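Local structure of NTP_transf_2 domain-containing protein (Capnocytophaga granulosa, 6WT9) at residues 11-16 with 253-258; 16-19 with 25-28; 28-31 with 36-39; 47-52 with 290-295. The protein synthesizes the cyclic dinucleotide second messenger c-di-GMP from two GTP molecules, releasing two diphosphates, in a CBASS antiphage defence system. All coordinates share one frame; numbering follows the deposited sequence.

Interaction 1. Residues 11-16 with 253-258; sequences ENLQNR and LKNLKA
Two helices that lie far apart in sequence, 6-17 near the N-terminus and 245-259, face each other here through R16 and L13 on one side and N255 and A258 on the other. The axes of the short segments remain 12.1 Å apart at an angle of 112°, a separation at which long side chains must span the gap. R16 does so: its chain bends at chi3 (-59°), and the guanidinium group comes to lie nearly coplanar with the side-chain amide of N255. R16 NH1 donates a hydrogen bond to N255 OD1 over 2.8 Å, although the N-H...O angle of 139° makes it clearly bent. The same oxygen is touched by a methyl group, L13 CD1 lying 3.3 Å from N255 OD1. A258 CB lies over one guanidinium face, 3.8 Å from R16 NH2 and offset toward the rim. R16 NH2 also forms a salt bridge with D259, while N255 ND2 donates to A48 O, so that both ends of the amide are engaged and its rotation is fixed. The result is a side-chain hydrogen bond and salt bridge between steeply crossed helices distant in sequence, within the helical part of the CD-NTase fold.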
loop_
_atom_site.group_PDB
_atom_site.type_symbol
_atom_site.label_atom_id
_atom_site.label_comp_id
_atom_site.label_asym_id
_atom_site.label_seq_id
_atom_site.Cartn_x
_atom_site.Cartn_y
_atom_site.Cartn_z
ATOM N N GLU A 11 -21.632 2.361 2.661
ATOM C CA GLU A 11 -21.776 3.518 1.781
ATOM C C GLU A 11 -20.493 4.336 1.741
ATOM O O GLU A 11 -20.004 4.697 0.665
ATOM C CB GLU A 11 -22.946 4.391 2.236
ATOM C CG GLU A 11 -24.311 3.892 1.807
ATOM C CD GLU A 11 -25.417 4.868 2.157
ATOM O OE1 GLU A 11 -25.285 5.579 3.176
ATOM O OE2 GLU A 11 -26.415 4.931 1.408
ATOM N N ASN A 12 -19.937 4.642 2.917
ATOM C CA ASN A 12 -18.685 5.389 2.976
ATOM C C ASN A 12 -17.568 4.647 2.254
ATOM O O ASN A 12 -16.720 5.267 1.602
ATOM C CB ASN A 12 -18.304 5.653 4.434
ATOM C CG ASN A 12 -17.033 6.469 4.563
ATOM O OD1 ASN A 12 -17.065 7.696 4.500
ATOM N ND2 ASN A 12 -15.905 5.789 4.741
ATOM N N LEU A 13 -17.553 3.317 2.358
ATOM C CA LEU A 13 -16.548 2.534 1.650
ATOM C C LEU A 13 -16.732 2.619 0.140
ATOM O O LEU A 13 -15.742 2.616 -0.603
ATOM C CB LEU A 13 -16.597 1.079 2.113
ATOM C CG LEU A 13 -15.495 0.159 1.590
ATOM C CD1 LEU A 13 -14.129 0.748 1.896
ATOM C CD2 LEU A 13 -15.633 -1.221 2.203
ATOM N N GLN A 14 -17.981 2.691 -0.332
ATOM C CA GLN A 14 -18.221 2.873 -1.761
ATOM C C GLN A 14 -17.628 4.186 -2.254
ATOM O O GLN A 14 -17.044 4.244 -3.342
ATOM C CB GLN A 14 -19.721 2.819 -2.058
ATOM C CG GLN A 14 -20.321 1.417 -2.061
ATOM C CD GLN A 14 -21.817 1.427 -2.322
ATOM O OE1 GLN A 14 -22.560 2.189 -1.708
ATOM N NE2 GLN A 14 -22.263 0.583 -3.246
ATOM N N ASN A 15 -17.769 5.254 -1.465
ATOM C CA ASN A 15 -17.203 6.542 -1.843
ATOM C C ASN A 15 -15.683 6.551 -1.755
ATOM O O ASN A 15 -15.038 7.341 -2.453
ATOM C CB ASN A 15 -17.785 7.648 -0.963
ATOM C CG ASN A 15 -19.281 7.818 -1.154
ATOM O OD1 ASN A 15 -19.808 7.605 -2.246
ATOM N ND2 ASN A 15 -19.973 8.206 -0.091
ATOM N N ARG A 16 -15.097 5.692 -0.922
ATOM C CA ARG A 16 -13.644 5.625 -0.827
ATOM C C ARG A 16 -13.044 4.883 -2.016
ATOM O O ARG A 16 -12.110 5.375 -2.656
ATOM C CB ARG A 16 -13.240 4.956 0.488
ATOM C CG ARG A 16 -11.746 4.726 0.650
ATOM C CD ARG A 16 -11.468 3.910 1.904
ATOM N NE ARG A 16 -11.971 4.582 3.098
ATOM C CZ ARG A 16 -12.445 3.954 4.170
ATOM N NH1 ARG A 16 -12.491 2.625 4.200
ATOM N NH2 ARG A 16 -12.882 4.656 5.208
ATOM N N LEU A 253 -7.547 -5.176 6.321
ATOM C CA LEU A 253 -6.973 -4.543 7.506
ATOM C C LEU A 253 -6.794 -3.044 7.301
ATOM O O LEU A 253 -7.044 -2.252 8.218
ATOM C CB LEU A 253 -5.636 -5.195 7.856
ATOM C CG LEU A 253 -5.688 -6.624 8.395
ATOM C CD1 LEU A 253 -4.311 -7.058 8.871
ATOM C CD2 LEU A 253 -6.707 -6.739 9.517
ATOM N N LYS A 254 -6.360 -2.635 6.107
ATOM C CA LYS A 254 -6.183 -1.212 5.838
ATOM C C LYS A 254 -7.509 -0.466 5.892
ATOM O O LYS A 254 -7.551 0.692 6.322
ATOM C CB LYS A 254 -5.504 -1.017 4.479
ATOM C CG LYS A 254 -4.086 -1.571 4.424
ATOM C CD LYS A 254 -3.535 -1.614 3.004
ATOM C CE LYS A 254 -3.270 -0.226 2.449
ATOM N NZ LYS A 254 -2.612 -0.288 1.109
ATOM N N ASN A 255 -8.600 -1.110 5.476
ATOM C CA ASN A 255 -9.908 -0.469 5.562
ATOM C C ASN A 255 -10.404 -0.413 7.002
ATOM O O ASN A 255 -11.043 0.567 7.404
ATOM C CB ASN A 255 -10.908 -1.193 4.663
ATOM C CG ASN A 255 -10.896 -0.663 3.244
ATOM O OD1 ASN A 255 -10.989 0.545 3.024
ATOM N ND2 ASN A 255 -10.770 -1.560 2.273
ATOM N N LEU A 256 -10.128 -1.454 7.795
ATOM C CA LEU A 256 -10.443 -1.391 9.219
ATOM C C LEU A 256 -9.653 -0.288 9.910
ATOM O O LEU A 256 -10.152 0.337 10.854
ATOM C CB LEU A 256 -10.166 -2.733 9.895
ATOM C CG LEU A 256 -11.050 -3.920 9.513
ATOM C CD1 LEU A 256 -10.876 -5.031 10.533
ATOM C CD2 LEU A 256 -12.507 -3.506 9.406
ATOM N N LYS A 257 -8.424 -0.037 9.455
ATOM C CA LYS A 257 -7.635 1.060 10.002
ATOM C C LYS A 257 -8.268 2.408 9.678
ATOM O O LYS A 257 -8.383 3.278 10.549
ATOM C CB LYS A 257 -6.207 0.985 9.459
ATOM C CG LYS A 257 -5.363 2.217 9.724
ATOM C CD LYS A 257 -4.030 2.118 8.999
ATOM C CE LYS A 257 -3.231 3.405 9.121
ATOM N NZ LYS A 257 -1.927 3.305 8.410
ATOM N N ALA A 258 -8.693 2.596 8.426
ATOM C CA ALA A 258 -9.263 3.875 8.018
ATOM C C ALA A 258 -10.619 4.129 8.666
ATOM O O ALA A 258 -11.005 5.288 8.855
ATOM C CB ALA A 258 -9.388 3.935 6.496
#

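Interaction 2. Residues 16-19 with 25-28; sequences RSNP and ITTK
N18 and I25 bring their CA atoms to within 7.6 Å of each other just where the chain drops out of helix 6-17, N18 being the first residue to leave helical geometry (phi -134°, psi 69°). The setting is a tight connection between two consecutive helices, in which the residue following one helix reaches forward to the first turn of the next, helix 23-32. The N18 side chain makes that reach because its CG is anti to the backbone N (chi1 -175°), which directs the amide toward the second helix, while I25 comes to meet it from the opposite direction. The amide lies against aliphatic carbon: N18 ND2 is 3.6 Å from I25 CB and 3.8 Å from I25 CG2, and N18 OD1 is 3.8 Å from I25 CD1 at the far end of that side chain. A polar group packed in this way needs partners of its own. N18 OD1 accepts a hydrogen bond from the hydroxyl of Y56 on helix 54-71, and N18 ND2 donates to L22 O in the intervening chain, so the intervening chain and a third helix together hold the amide in place. I25 also touches Y56. T26 approaches the asparagine at about a right angle, with a separation of 3.7 Å between T26 OG1 and N18 ND2. One water joins the two residues loosely: it accepts a weak hydrogen bond from N18 ND2 at 3.5 Å and forms a firmer one with T26 OG1 at 3.0 Å.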
loop_
_atom_site.group_PDB
_atom_site.type_symbol
_atom_site.label_atom_id
_atom_site.label_comp_id
_atom_site.label_asym_id
_atom_site.label_seq_id
_atom_site.Cartn_x
_atom_site.Cartn_y
_atom_site.Cartn_z
ATOM N N ARG A 16 -15.097 5.692 -0.922
ATOM C CA ARG A 16 -13.644 5.625 -0.827
ATOM C C ARG A 16 -13.044 4.883 -2.016
ATOM O O ARG A 16 -12.110 5.375 -2.656
ATOM C CB ARG A 16 -13.240 4.956 0.488
ATOM C CG ARG A 16 -11.746 4.726 0.650
ATOM C CD ARG A 16 -11.468 3.910 1.904
ATOM N NE ARG A 16 -11.971 4.582 3.098
ATOM C CZ ARG A 16 -12.445 3.954 4.170
ATOM N NH1 ARG A 16 -12.491 2.625 4.200
ATOM N NH2 ARG A 16 -12.882 4.656 5.208
ATOM N N SER A 17 -13.573 3.698 -2.330
ATOM C CA SER A 17 -13.028 2.896 -3.418
ATOM C C SER A 17 -13.583 3.286 -4.781
ATOM O O SER A 17 -12.923 3.041 -5.797
ATOM C CB SER A 17 -13.294 1.407 -3.164
ATOM O OG SER A 17 -14.683 1.137 -3.060
ATOM N N ASN A 18 -14.771 3.887 -4.828
ATOM C CA ASN A 18 -15.420 4.286 -6.076
ATOM C C ASN A 18 -15.948 5.706 -5.912
ATOM O O ASN A 18 -17.163 5.931 -5.863
ATOM C CB ASN A 18 -16.538 3.304 -6.433
ATOM C CG ASN A 18 -17.182 3.597 -7.775
ATOM O OD1 ASN A 18 -16.721 4.453 -8.530
ATOM N ND2 ASN A 18 -18.257 2.880 -8.079
ATOM N N PRO A 19 -15.052 6.695 -5.817
ATOM C CA PRO A 19 -15.511 8.064 -5.529
ATOM C C PRO A 19 -16.315 8.685 -6.655
ATOM O O PRO A 19 -17.183 9.526 -6.386
ATOM C CB PRO A 19 -14.201 8.827 -5.284
ATOM C CG PRO A 19 -13.186 8.078 -6.076
ATOM C CD PRO A 19 -13.590 6.629 -5.984
ATOM N N ILE A 25 -18.971 -0.406 -11.842
ATOM C CA ILE A 25 -18.228 -0.994 -10.730
ATOM C C ILE A 25 -19.187 -1.564 -9.695
ATOM O O ILE A 25 -19.005 -2.688 -9.212
ATOM C CB ILE A 25 -17.285 0.052 -10.112
ATOM C CG1 ILE A 25 -16.199 0.447 -11.116
ATOM C CG2 ILE A 25 -16.674 -0.474 -8.819
ATOM C CD1 ILE A 25 -15.436 1.688 -10.726
ATOM N N THR A 26 -20.225 -0.802 -9.344
ATOM C CA THR A 26 -21.178 -1.262 -8.340
ATOM C C THR A 26 -21.951 -2.480 -8.829
ATOM O O THR A 26 -22.210 -3.410 -8.054
ATOM C CB THR A 26 -22.137 -0.128 -7.974
ATOM O OG1 THR A 26 -21.381 1.034 -7.609
ATOM C CG2 THR A 26 -23.024 -0.535 -6.806
ATOM N N THR A 27 -22.319 -2.499 -10.112
ATOM C CA THR A 27 -23.053 -3.637 -10.652
ATOM C C THR A 27 -22.191 -4.892 -10.677
ATOM O O THR A 27 -22.655 -5.979 -10.314
ATOM C CB THR A 27 -23.575 -3.306 -12.049
ATOM O OG1 THR A 27 -24.521 -2.233 -11.959
ATOM C CG2 THR A 27 -24.255 -4.516 -12.674
ATOM N N LYS A 28 -20.928 -4.765 -11.093
ATOM C CA LYS A 28 -20.036 -5.919 -11.079
ATOM C C LYS A 28 -19.815 -6.437 -9.664
ATOM O O LYS A 28 -19.635 -7.645 -9.466
ATOM C CB LYS A 28 -18.702 -5.561 -11.742
ATOM C CG LYS A 28 -17.558 -6.515 -11.421
ATOM C CD LYS A 28 -16.392 -6.350 -12.380
ATOM C CE LYS A 28 -16.638 -7.109 -13.673
ATOM N NZ LYS A 28 -16.832 -8.566 -13.426
HETATM O O HOH W 1 -19.405 1.035 -5.343
#

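Interaction 3. Residues 28-31 with 36-39; sequences KFFS and VKYN
V36 meets F29 and F30 with a single methyl group at the start of a type II beta turn, the four-residue reversal V36 to N39 that leads the chain from helix 23-32 toward helix 40-49. With CG1 anti to the carbonyl carbon (chi1 -54°), V36 CG2 is left in the crowded position between the backbone N and the carbonyl carbon, and there it is 4.0 Å from F30 CD1 and 4.2 Å from F29 CE2. The approach to both rings is oblique, and the valine side chain crosses that of F30 at about a right angle. The two rings are themselves in contact, F29 CD2 standing 3.9 Å above the plane of F30 and over its centre, which leaves the methyl group packed against an aromatic pair. F10 of helix 6-17 touches both phenylalanines, and T46 of helix 40-49 touches F29 and V36.

K37 follows with an extended backbone (psi 136°), as the second residue of a type II turn requires. Its aliphatic chain bends at chi3 and chi4, carrying the ammonium group toward the F30 ring, until K37 NZ lies 4.0 Å from F30 CD1, again obliquely to the ring. Y38 takes the positive phi (60°) expected at the third place of the turn. N39 ends the reversal and stands at the N-cap position of helix 40-49, and its ND2 is hydrogen-bonded to the hydroxyl of Y350 near the C-terminus. The turn itself is closed by N39 N, which donates to V36 O over 3.2 Å.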
loop_
_atom_site.group_PDB
_atom_site.type_symbol
_atom_site.label_atom_id
_atom_site.label_comp_id
_atom_site.label_asym_id
_atom_site.label_seq_id
_atom_site.Cartn_x
_atom_site.Cartn_y
_atom_site.Cartn_z
ATOM N N LYS A 28 -20.928 -4.765 -11.093
ATOM C CA LYS A 28 -20.036 -5.919 -11.079
ATOM C C LYS A 28 -19.815 -6.437 -9.664
ATOM O O LYS A 28 -19.635 -7.645 -9.466
ATOM C CB LYS A 28 -18.702 -5.561 -11.742
ATOM C CG LYS A 28 -17.558 -6.515 -11.421
ATOM C CD LYS A 28 -16.392 -6.350 -12.380
ATOM C CE LYS A 28 -16.638 -7.109 -13.673
ATOM N NZ LYS A 28 -16.832 -8.566 -13.426
ATOM N N PHE A 29 -19.844 -5.550 -8.668
ATOM C CA PHE A 29 -19.656 -5.972 -7.284
ATOM C C PHE A 29 -20.785 -6.892 -6.833
ATOM O O PHE A 29 -20.544 -8.009 -6.361
ATOM C CB PHE A 29 -19.556 -4.746 -6.375
ATOM C CG PHE A 29 -19.512 -5.080 -4.911
ATOM C CD1 PHE A 29 -18.341 -5.527 -4.323
ATOM C CD2 PHE A 29 -20.641 -4.939 -4.122
ATOM C CE1 PHE A 29 -18.298 -5.835 -2.974
ATOM C CE2 PHE A 29 -20.606 -5.244 -2.773
ATOM C CZ PHE A 29 -19.430 -5.692 -2.200
ATOM N N PHE A 30 -22.031 -6.434 -6.968
ATOM C CA PHE A 30 -23.164 -7.257 -6.555
ATOM C C PHE A 30 -23.340 -8.468 -7.461
ATOM O O PHE A 30 -23.826 -9.511 -7.010
ATOM C CB PHE A 30 -24.443 -6.421 -6.524
ATOM C CG PHE A 30 -24.502 -5.449 -5.379
ATOM C CD1 PHE A 30 -24.786 -5.889 -4.097
ATOM C CD2 PHE A 30 -24.278 -4.098 -5.583
ATOM C CE1 PHE A 30 -24.842 -5.002 -3.040
ATOM C CE2 PHE A 30 -24.333 -3.206 -4.529
ATOM C CZ PHE A 30 -24.614 -3.659 -3.255
ATOM N N SER A 31 -22.953 -8.353 -8.733
ATOM C CA SER A 31 -23.004 -9.507 -9.622
ATOM C C SER A 31 -22.000 -10.571 -9.198
ATOM O O SER A 31 -22.325 -11.764 -9.172
ATOM C CB SER A 31 -22.747 -9.072 -11.064
ATOM O OG SER A 31 -22.645 -10.193 -11.925
ATOM N N VAL A 36 -24.215 -11.058 -0.721
ATOM C CA VAL A 36 -24.102 -9.961 0.233
ATOM C C VAL A 36 -25.400 -9.168 0.263
ATOM O O VAL A 36 -25.581 -8.287 1.110
ATOM C CB VAL A 36 -22.912 -9.053 -0.113
ATOM C CG1 VAL A 36 -21.655 -9.887 -0.236
ATOM C CG2 VAL A 36 -23.172 -8.299 -1.413
ATOM N N LYS A 37 -26.313 -9.487 -0.654
ATOM C CA LYS A 37 -27.563 -8.745 -0.776
ATOM C C LYS A 37 -28.371 -8.791 0.516
ATOM O O LYS A 37 -28.497 -9.840 1.157
ATOM C CB LYS A 37 -28.388 -9.303 -1.933
ATOM C CG LYS A 37 -27.719 -9.124 -3.279
ATOM C CD LYS A 37 -28.627 -9.536 -4.414
ATOM C CE LYS A 37 -28.354 -8.688 -5.638
ATOM N NZ LYS A 37 -28.405 -7.243 -5.292
ATOM N N TYR A 38 -28.910 -7.630 0.895
ATOM C CA TYR A 38 -29.771 -7.483 2.069
ATOM C C TYR A 38 -29.058 -7.882 3.361
ATOM O O TYR A 38 -29.697 -8.302 4.329
ATOM C CB TYR A 38 -31.069 -8.279 1.901
ATOM C CG TYR A 38 -31.687 -8.136 0.528
ATOM C CD1 TYR A 38 -32.338 -6.966 0.157
ATOM C CD2 TYR A 38 -31.618 -9.169 -0.398
ATOM C CE1 TYR A 38 -32.902 -6.829 -1.098
ATOM C CE2 TYR A 38 -32.180 -9.041 -1.656
ATOM C CZ TYR A 38 -32.820 -7.868 -2.001
ATOM O OH TYR A 38 -33.381 -7.735 -3.251
ATOM N N ASN A 39 -27.733 -7.754 3.390
ATOM C CA ASN A 39 -26.960 -8.070 4.590
ATOM C C ASN A 39 -25.763 -7.131 4.639
ATOM O O ASN A 39 -24.805 -7.305 3.880
ATOM C CB ASN A 39 -26.521 -9.530 4.595
ATOM C CG ASN A 39 -26.172 -10.022 5.982
ATOM O OD1 ASN A 39 -25.027 -9.927 6.415
ATOM N ND2 ASN A 39 -27.165 -10.541 6.692
#

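Interaction 4. Residues 47-52 with 290-295; sequences LAMNGV and QLVPIL
M49, L291 and V292 meet without a flat group among them, so there are no ring faces or edges to match, and the contact is a plain example of a long, flexible side chain bridging two helices. It joins helix 40-49 to helix 291-304 within the helical part of the CD-NTase fold, and all three residues are buried. The backbones stand well apart, the CA atoms of M49 and L291 being 9.6 Å from each other, and nearly all of the gap is crossed by M49, which is a selenomethionine in this crystal, with selenium in place of sulfur. Its CG lies anti to the carbonyl carbon, and beyond that the chain is fully extended (chi2 178°, chi3 171°), so that its end reaches the partner helix. There the terminal methyl does most of the work, with M49 CE 3.8 Å from L291 CB, while the selenium runs past the branch of the leucine at 4.2 Å between M49 SE and L291 CD1. On its way the long chain also touches K248 and F252 of helix 245-259, and V292 is backed by Y344 and L347 of helix 327-347, which makes this a meeting point of four helices. The backbone of M49 is tied in as well, its carbonyl oxygen accepting a hydrogen bond from R251. V292 crosses the M49 chain at about a right angle, and its CG2 comes to 3.7 Å from M49 CE.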
loop_
_atom_site.group_PDB
_atom_site.type_symbol
_atom_site.label_atom_id
_atom_site.label_comp_id
_atom_site.label_asym_id
_atom_site.label_seq_id
_atom_site.Cartn_x
_atom_site.Cartn_y
_atom_site.Cartn_z
ATOM N N LEU A 47 -16.594 -5.718 0.235
ATOM C CA LEU A 47 -16.037 -4.555 -0.446
ATOM C C LEU A 47 -14.690 -4.150 0.139
ATOM O O LEU A 47 -13.809 -3.698 -0.600
ATOM C CB LEU A 47 -17.018 -3.385 -0.387
ATOM C CG LEU A 47 -16.635 -2.180 -1.247
ATOM C CD1 LEU A 47 -16.340 -2.624 -2.671
ATOM C CD2 LEU A 47 -17.734 -1.129 -1.229
ATOM N N ALA A 48 -14.505 -4.314 1.451
ATOM C CA ALA A 48 -13.228 -3.974 2.070
ATOM C C ALA A 48 -12.105 -4.897 1.620
ATOM O O ALA A 48 -10.932 -4.543 1.774
ATOM C CB ALA A 48 -13.350 -4.009 3.595
HETATM N N MSE A 49 -12.435 -6.065 1.077
HETATM C CA MSE A 49 -11.434 -6.991 0.568
HETATM C C MSE A 49 -11.287 -6.846 -0.938
HETATM O O MSE A 49 -10.290 -7.271 -1.520
HETATM C CB MSE A 49 -11.806 -8.430 0.918
HETATM C CG MSE A 49 -11.795 -8.729 2.403
HETATM SE SE MSE A 49 -12.337 -10.566 2.780
HETATM C CE MSE A 49 -11.894 -10.598 4.682
ATOM N N ASN A 50 -12.296 -6.241 -1.559
ATOM C CA ASN A 50 -12.323 -6.121 -3.008
ATOM C C ASN A 50 -11.227 -5.178 -3.489
ATOM O O ASN A 50 -10.925 -4.168 -2.849
ATOM C CB ASN A 50 -13.693 -5.621 -3.467
ATOM C CG ASN A 50 -14.046 -6.084 -4.869
ATOM O OD1 ASN A 50 -13.948 -5.323 -5.831
ATOM N ND2 ASN A 50 -14.466 -7.337 -4.988
ATOM N N GLY A 51 -10.625 -5.517 -4.623
ATOM C CA GLY A 51 -9.643 -4.632 -5.214
ATOM C C GLY A 51 -10.295 -3.412 -5.837
ATOM O O GLY A 51 -11.404 -3.473 -6.369
ATOM N N VAL A 52 -9.599 -2.277 -5.740
ATOM C CA VAL A 52 -10.037 -1.084 -6.450
ATOM C C VAL A 52 -10.123 -1.407 -7.933
ATOM O O VAL A 52 -9.261 -2.104 -8.488
ATOM C CB VAL A 52 -9.079 0.091 -6.182
ATOM C CG1 VAL A 52 -9.388 1.267 -7.099
ATOM C CG2 VAL A 52 -9.158 0.522 -4.727
ATOM N N GLN A 290 -14.091 -16.356 5.632
ATOM C CA GLN A 290 -13.222 -17.123 6.516
ATOM C C GLN A 290 -11.852 -16.486 6.698
ATOM O O GLN A 290 -11.107 -16.907 7.590
ATOM C CB GLN A 290 -13.072 -18.547 5.980
ATOM C CG GLN A 290 -14.377 -19.330 5.968
ATOM C CD GLN A 290 -14.320 -20.542 5.065
ATOM O OE1 GLN A 290 -13.508 -20.607 4.143
ATOM N NE2 GLN A 290 -15.190 -21.512 5.323
ATOM N N LEU A 291 -11.497 -15.490 5.884
ATOM C CA LEU A 291 -10.245 -14.779 6.101
ATOM C C LEU A 291 -10.274 -13.938 7.372
ATOM O O LEU A 291 -9.208 -13.626 7.915
ATOM C CB LEU A 291 -9.925 -13.894 4.894
ATOM C CG LEU A 291 -9.749 -14.616 3.556
ATOM C CD1 LEU A 291 -9.520 -13.620 2.432
ATOM C CD2 LEU A 291 -8.603 -15.615 3.633
ATOM N N VAL A 292 -11.458 -13.578 7.861
ATOM C CA VAL A 292 -11.580 -12.749 9.060
ATOM C C VAL A 292 -11.158 -13.535 10.300
ATOM O O VAL A 292 -10.346 -13.023 11.085
ATOM C CB VAL A 292 -13.003 -12.180 9.204
ATOM C CG1 VAL A 292 -13.145 -11.426 10.519
ATOM C CG2 VAL A 292 -13.329 -11.271 8.030
ATOM N N PRO A 293 -11.657 -14.758 10.537
ATOM C CA PRO A 293 -11.134 -15.529 11.682
ATOM C C PRO A 293 -9.650 -15.830 11.573
ATOM O O PRO A 293 -8.970 -15.957 12.599
ATOM C CB PRO A 293 -11.969 -16.818 11.653
ATOM C CG PRO A 293 -13.197 -16.462 10.902
ATOM C CD PRO A 293 -12.772 -15.468 9.879
ATOM N N ILE A 294 -9.127 -15.949 10.350
ATOM C CA ILE A 294 -7.704 -16.206 10.167
ATOM C C ILE A 294 -6.888 -14.968 10.523
ATOM O O ILE A 294 -5.825 -15.067 11.148
ATOM C CB ILE A 294 -7.440 -16.681 8.728
ATOM C CG1 ILE A 294 -8.074 -18.057 8.523
ATOM C CG2 ILE A 294 -5.947 -16.710 8.428
ATOM C CD1 ILE A 294 -8.135 -18.490 7.089
ATOM N N LEU A 295 -7.371 -13.785 10.141
ATOM C CA LEU A 295 -6.715 -12.552 10.563
ATOM C C LEU A 295 -6.810 -12.374 12.073
ATOM O O LEU A 295 -5.875 -11.869 12.707
ATOM C CB LEU A 295 -7.327 -11.354 9.839
ATOM C CG LEU A 295 -6.932 -11.203 8.370
ATOM C CD1 LEU A 295 -7.717 -10.086 7.707
ATOM C CD2 LEU A 295 -5.437 -10.944 8.256
#

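Helix 40-49 connects interactions 1, 3 and 4. Interactions 1 and 4, with centres about 12 Å apart, join where L13 CD2 packs 3.6 Å from L47 CB, and interaction 3 reaches the same helix where F29 CE1 lies 3.6 Å from L47 CA. Interactions 1 and 2 share R16 on helix 6-17 and touch again between Q14 NE2 and T26 CG2 at 3.8 Å, while interactions 2 and 3 overlap on helix 23-32, sharing K28. All four join helices and their connecting turns rather than strands of the nucleotidyltransferase sheet. Interactions 2 and 3 are local, between neighbouring N-terminal elements, whereas interactions 1 and 4 reach the distant helices 245-259 and 291-304.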